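Local coordinates for uncharacterized protein (Nitrosospira multiformis, PDB 3LMF) that is of unknown function but, as a cysteine-rich all-helical protein of the copper-storage (Csp) family, may bind copper ions, at residues Q12-I15 / D16-H20; I55-T58 / S59-M63. All coordinates share one frame; numbering follows the deposited sequence.

Overall arrangement
Both interactions are local, each spanning consecutive turns of one helix, so neither closes a long loop; along the chain they follow in series without nesting or crossing. Interaction 1 lies near the start of helix 8-36, and interaction 2 near the end of helix 43-64. The two helices run antiparallel as a hairpin, which brings the two contacts together, their centres about 9 Å apart. Ile15 and Asn19 of interaction 1 pack on Leu60 of interaction 2, and Cys14 on the selenomethionine Met63. Helices 70-90 and 95-112 complete the four-helix bundle. Both contacts also reach the second subunit, and interaction 2 a third, within the four-chain assembly.

Interaction 1 (Q12-I15 / D16-H20); sequences QACI and DACNH
Cys14 and Cys18, one helical turn apart, lean toward each other: SG of Cys14 stands anti to its backbone N (chi1 -175°) and reaches forward along the helix, while SG of Cys18 (chi1 -78°) tips back. Cys14 SG and Cys18 SG meet at 4.1 Å, too far for a disulfide, and Cys18 SG also lies 3.5 Å from Cys14 O. Cysteine pairs spaced four residues apart line the core of Csp bundles, where they hold copper(I); a similar role here is possible, by family alone. Round the helix, the folded side chain of Gln12 comes over toward Asp16, its NE2 4.1 Å from Asp16 OD1, with amide and carboxylate planes turned 57° apart. The carboxylate leans back toward the preceding turn, yet its OD1 is engaged elsewhere, in a salt bridge to Arg23 of the second subunit. With an alanine here, that arginine would probably lose its carboxylate mate and the subunit interface one charged tie. Ordinary helical bonds hold the turn, such as Cys18 N to Cys14 O at 2.9 Å. Within the bundle, Cys18 faces Cys104 and Cys108 of helix 95-112, Cys14 touches Met111 there, and Ile15 packs on Met63 of helix 43-64.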
loop_
_atom_site.group_PDB
_atom_site.type_symbol
_atom_site.label_atom_id
_atom_site.label_comp_id
_atom_site.label_asym_id
_atom_site.label_seq_id
_atom_site.Cartn_x
_atom_site.Cartn_y
_atom_site.Cartn_z
ATOM N N GLN A 12 14.750 -14.209 5.372
ATOM C CA GLN A 12 14.338 -14.473 4.003
ATOM C C GLN A 12 13.168 -15.447 3.958
ATOM O O GLN A 12 12.315 -15.370 3.074
ATOM C CB GLN A 12 15.515 -15.031 3.202
ATOM C CG GLN A 12 15.439 -14.735 1.719
ATOM C CD GLN A 12 15.320 -13.247 1.441
ATOM O OE1 GLN A 12 16.113 -12.445 1.939
ATOM N NE2 GLN A 12 14.326 -12.870 0.643
ATOM N N ALA A 13 13.127 -16.364 4.917
ATOM C CA ALA A 13 12.050 -17.341 4.970
ATOM C C ALA A 13 10.737 -16.660 5.343
ATOM O O ALA A 13 9.686 -17.005 4.815
ATOM C CB ALA A 13 12.378 -18.439 5.985
ATOM N N CYS A 14 10.791 -15.697 6.256
ATOM C CA CYS A 14 9.569 -15.016 6.657
ATOM C C CYS A 14 9.126 -14.030 5.583
ATOM O O CYS A 14 7.932 -13.763 5.430
ATOM C CB CYS A 14 9.755 -14.280 7.982
ATOM S SG CYS A 14 8.231 -13.539 8.616
ATOM N N ILE A 15 10.087 -13.485 4.848
ATOM C CA ILE A 15 9.776 -12.550 3.776
ATOM C C ILE A 15 8.996 -13.266 2.678
ATOM O O ILE A 15 7.948 -12.787 2.236
ATOM C CB ILE A 15 11.061 -11.924 3.190
ATOM C CG1 ILE A 15 11.505 -10.762 4.082
ATOM C CG2 ILE A 15 10.833 -11.457 1.756
ATOM C CD1 ILE A 15 12.809 -10.127 3.658
ATOM N N ASP A 16 9.492 -14.423 2.253
ATOM C CA ASP A 16 8.818 -15.185 1.210
ATOM C C ASP A 16 7.452 -15.689 1.665
ATOM O O ASP A 16 6.518 -15.768 0.867
ATOM C CB ASP A 16 9.685 -16.364 0.759
ATOM C CG ASP A 16 10.969 -15.914 0.083
ATOM O OD1 ASP A 16 10.966 -14.818 -0.524
ATOM O OD2 ASP A 16 11.972 -16.658 0.143
ATOM N N ALA A 17 7.341 -16.018 2.948
ATOM C CA ALA A 17 6.087 -16.507 3.507
ATOM C C ALA A 17 5.037 -15.393 3.503
ATOM O O ALA A 17 3.899 -15.607 3.088
ATOM C CB ALA A 17 6.313 -17.021 4.924
ATOM N N CYS A 18 5.416 -14.209 3.975
ATOM C CA CYS A 18 4.496 -13.081 3.987
ATOM C C CYS A 18 4.110 -12.710 2.553
ATOM O O CYS A 18 2.941 -12.446 2.269
ATOM C CB CYS A 18 5.127 -11.863 4.670
ATOM S SG CYS A 18 5.144 -11.947 6.471
ATOM N N ASN A 19 5.091 -12.693 1.654
ATOM C CA ASN A 19 4.840 -12.350 0.251
ATOM C C ASN A 19 3.881 -13.362 -0.374
ATOM O O ASN A 19 2.942 -12.985 -1.074
ATOM C CB ASN A 19 6.168 -12.297 -0.535
ATOM C CG ASN A 19 5.995 -11.832 -1.988
ATOM O OD1 ASN A 19 5.318 -10.848 -2.269
ATOM N ND2 ASN A 19 6.628 -12.540 -2.910
ATOM N N HIS A 20 4.101 -14.644 -0.105
ATOM C CA HIS A 20 3.238 -15.689 -0.655
ATOM C C HIS A 20 1.816 -15.593 -0.100
ATOM O O HIS A 20 0.843 -15.665 -0.846
ATOM C CB HIS A 20 3.822 -17.076 -0.347
ATOM C CG HIS A 20 3.024 -18.210 -0.914
ATOM N ND1 HIS A 20 2.959 -18.475 -2.265
ATOM C CD2 HIS A 20 2.238 -19.136 -0.312
ATOM C CE1 HIS A 20 2.166 -19.511 -2.472
ATOM N NE2 HIS A 20 1.715 -19.930 -1.304
#

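Interaction 2 (I55-T58 / S59-M63); sequences ICQT and SLNFM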
loop_
_atom_site.group_PDB
_atom_site.type_symbol
_atom_site.label_atom_id
_atom_site.label_comp_id
_atom_site.label_asym_id
_atom_site.label_seq_id
_atom_site.Cartn_x
_atom_site.Cartn_y
_atom_site.Cartn_z
ATOM N N ILE A 55 -1.895 -6.618 6.162
ATOM C CA ILE A 55 -0.878 -6.793 7.188
ATOM C C ILE A 55 0.332 -7.575 6.664
ATOM O O ILE A 55 1.468 -7.217 6.970
ATOM C CB ILE A 55 -1.453 -7.478 8.470
ATOM C CG1 ILE A 55 -0.468 -7.324 9.637
ATOM C CG2 ILE A 55 -1.668 -8.958 8.232
ATOM C CD1 ILE A 55 -0.100 -5.878 9.980
ATOM N N CYS A 56 0.115 -8.614 5.858
ATOM C CA CYS A 56 1.250 -9.375 5.333
ATOM C C CYS A 56 2.114 -8.492 4.437
ATOM O O CYS A 56 3.343 -8.566 4.472
ATOM C CB CYS A 56 0.779 -10.599 4.547
ATOM S SG CYS A 56 0.103 -11.913 5.584
ATOM N N GLN A 57 1.466 -7.644 3.648
ATOM C CA GLN A 57 2.178 -6.738 2.753
ATOM C C GLN A 57 2.983 -5.723 3.559
ATOM O O GLN A 57 4.069 -5.316 3.156
ATOM C CB GLN A 57 1.178 -6.021 1.841
ATOM C CG GLN A 57 1.795 -5.300 0.663
ATOM C CD GLN A 57 0.756 -4.900 -0.377
ATOM O OE1 GLN A 57 1.081 -4.264 -1.375
ATOM N NE2 GLN A 57 -0.499 -5.280 -0.145
ATOM N N THR A 58 2.442 -5.322 4.703
ATOM C CA THR A 58 3.118 -4.365 5.570
ATOM C C THR A 58 4.351 -5.026 6.195
ATOM O O THR A 58 5.442 -4.456 6.202
ATOM C CB THR A 58 2.150 -3.851 6.667
ATOM O OG1 THR A 58 1.060 -3.163 6.042
ATOM C CG2 THR A 58 2.854 -2.904 7.630
ATOM N N SER A 59 4.174 -6.239 6.699
ATOM C CA SER A 59 5.282 -6.986 7.299
ATOM C C SER A 59 6.380 -7.174 6.256
ATOM O O SER A 59 7.559 -6.967 6.535
ATOM C CB SER A 59 4.788 -8.346 7.785
ATOM O OG SER A 59 3.847 -8.175 8.842
ATOM N N LEU A 60 5.978 -7.565 5.052
ATOM C CA LEU A 60 6.918 -7.754 3.960
ATOM C C LEU A 60 7.705 -6.470 3.728
ATOM O O LEU A 60 8.923 -6.493 3.623
ATOM C CB LEU A 60 6.168 -8.137 2.677
ATOM C CG LEU A 60 7.001 -8.210 1.392
ATOM C CD1 LEU A 60 8.110 -9.241 1.551
ATOM C CD2 LEU A 60 6.101 -8.571 0.218
ATOM N N ASN A 61 7.006 -5.345 3.655
ATOM C CA ASN A 61 7.677 -4.077 3.424
ATOM C C ASN A 61 8.613 -3.690 4.566
ATOM O O ASN A 61 9.706 -3.184 4.320
ATOM C CB ASN A 61 6.654 -2.965 3.172
ATOM C CG ASN A 61 5.969 -3.105 1.811
ATOM O OD1 ASN A 61 6.345 -3.959 1.000
ATOM N ND2 ASN A 61 4.974 -2.262 1.551
ATOM N N PHE A 62 8.200 -3.924 5.807
ATOM C CA PHE A 62 9.058 -3.590 6.934
ATOM C C PHE A 62 10.363 -4.376 6.909
ATOM O O PHE A 62 11.430 -3.822 7.148
ATOM C CB PHE A 62 8.321 -3.823 8.262
ATOM C CG PHE A 62 7.654 -2.595 8.800
ATOM C CD1 PHE A 62 6.689 -1.925 8.049
ATOM C CD2 PHE A 62 8.010 -2.084 10.043
ATOM C CE1 PHE A 62 6.086 -0.760 8.528
ATOM C CE2 PHE A 62 7.411 -0.919 10.530
ATOM C CZ PHE A 62 6.450 -0.256 9.773
HETATM N N MSE A 63 10.275 -5.664 6.610
HETATM C CA MSE A 63 11.460 -6.498 6.558
HETATM C C MSE A 63 12.310 -6.178 5.331
HETATM O O MSE A 63 13.533 -6.237 5.388
HETATM C CB MSE A 63 11.071 -7.979 6.560
HETATM C CG MSE A 63 10.580 -8.476 7.914
HETATM SE SE MSE A 63 9.888 -10.282 7.853
HETATM C CE MSE A 63 11.528 -11.279 8.009
#
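Thr58 and Phe62 project in the same direction from successive turns, one alongside the other. With OG1 of Thr58 beside the backbone N (chi1 -62°), the methyl CG2 lies opposite that N and touches CD1 of Phe62, 4.0 Å away. This turn leaves OG1 of Thr58 to bond Glu54 O in the turn before and OG1 of Thr58 in the third subunit, so the hydroxyl ties its own helix to the partner chain. Ser59 folds back instead: its OG donates to Ile55 O at 3.2 Å from above the carbonyl plane, the usual way a serine inside a helix bonds back to the carbonyl four residues earlier. Ser59 N reaches Ile55 O at 2.9 Å as well, so two donors grip one carbonyl and the buried hydroxyl finds a place for its proton within the helix. Gln57 O accepts from Asn61 N at 3.0 Å. The Asn61 amide reaches outward, OD1 bonded to Tyr22 of the second subunit and ND2 to Glu54 of the third. On the bundle side, Cys56 and Ser59 pack on Cys77 of helix 70-90, Cys56 also meets Cys104 of helix 95-112, and Gln57 touches Tyr22 of helix 8-36.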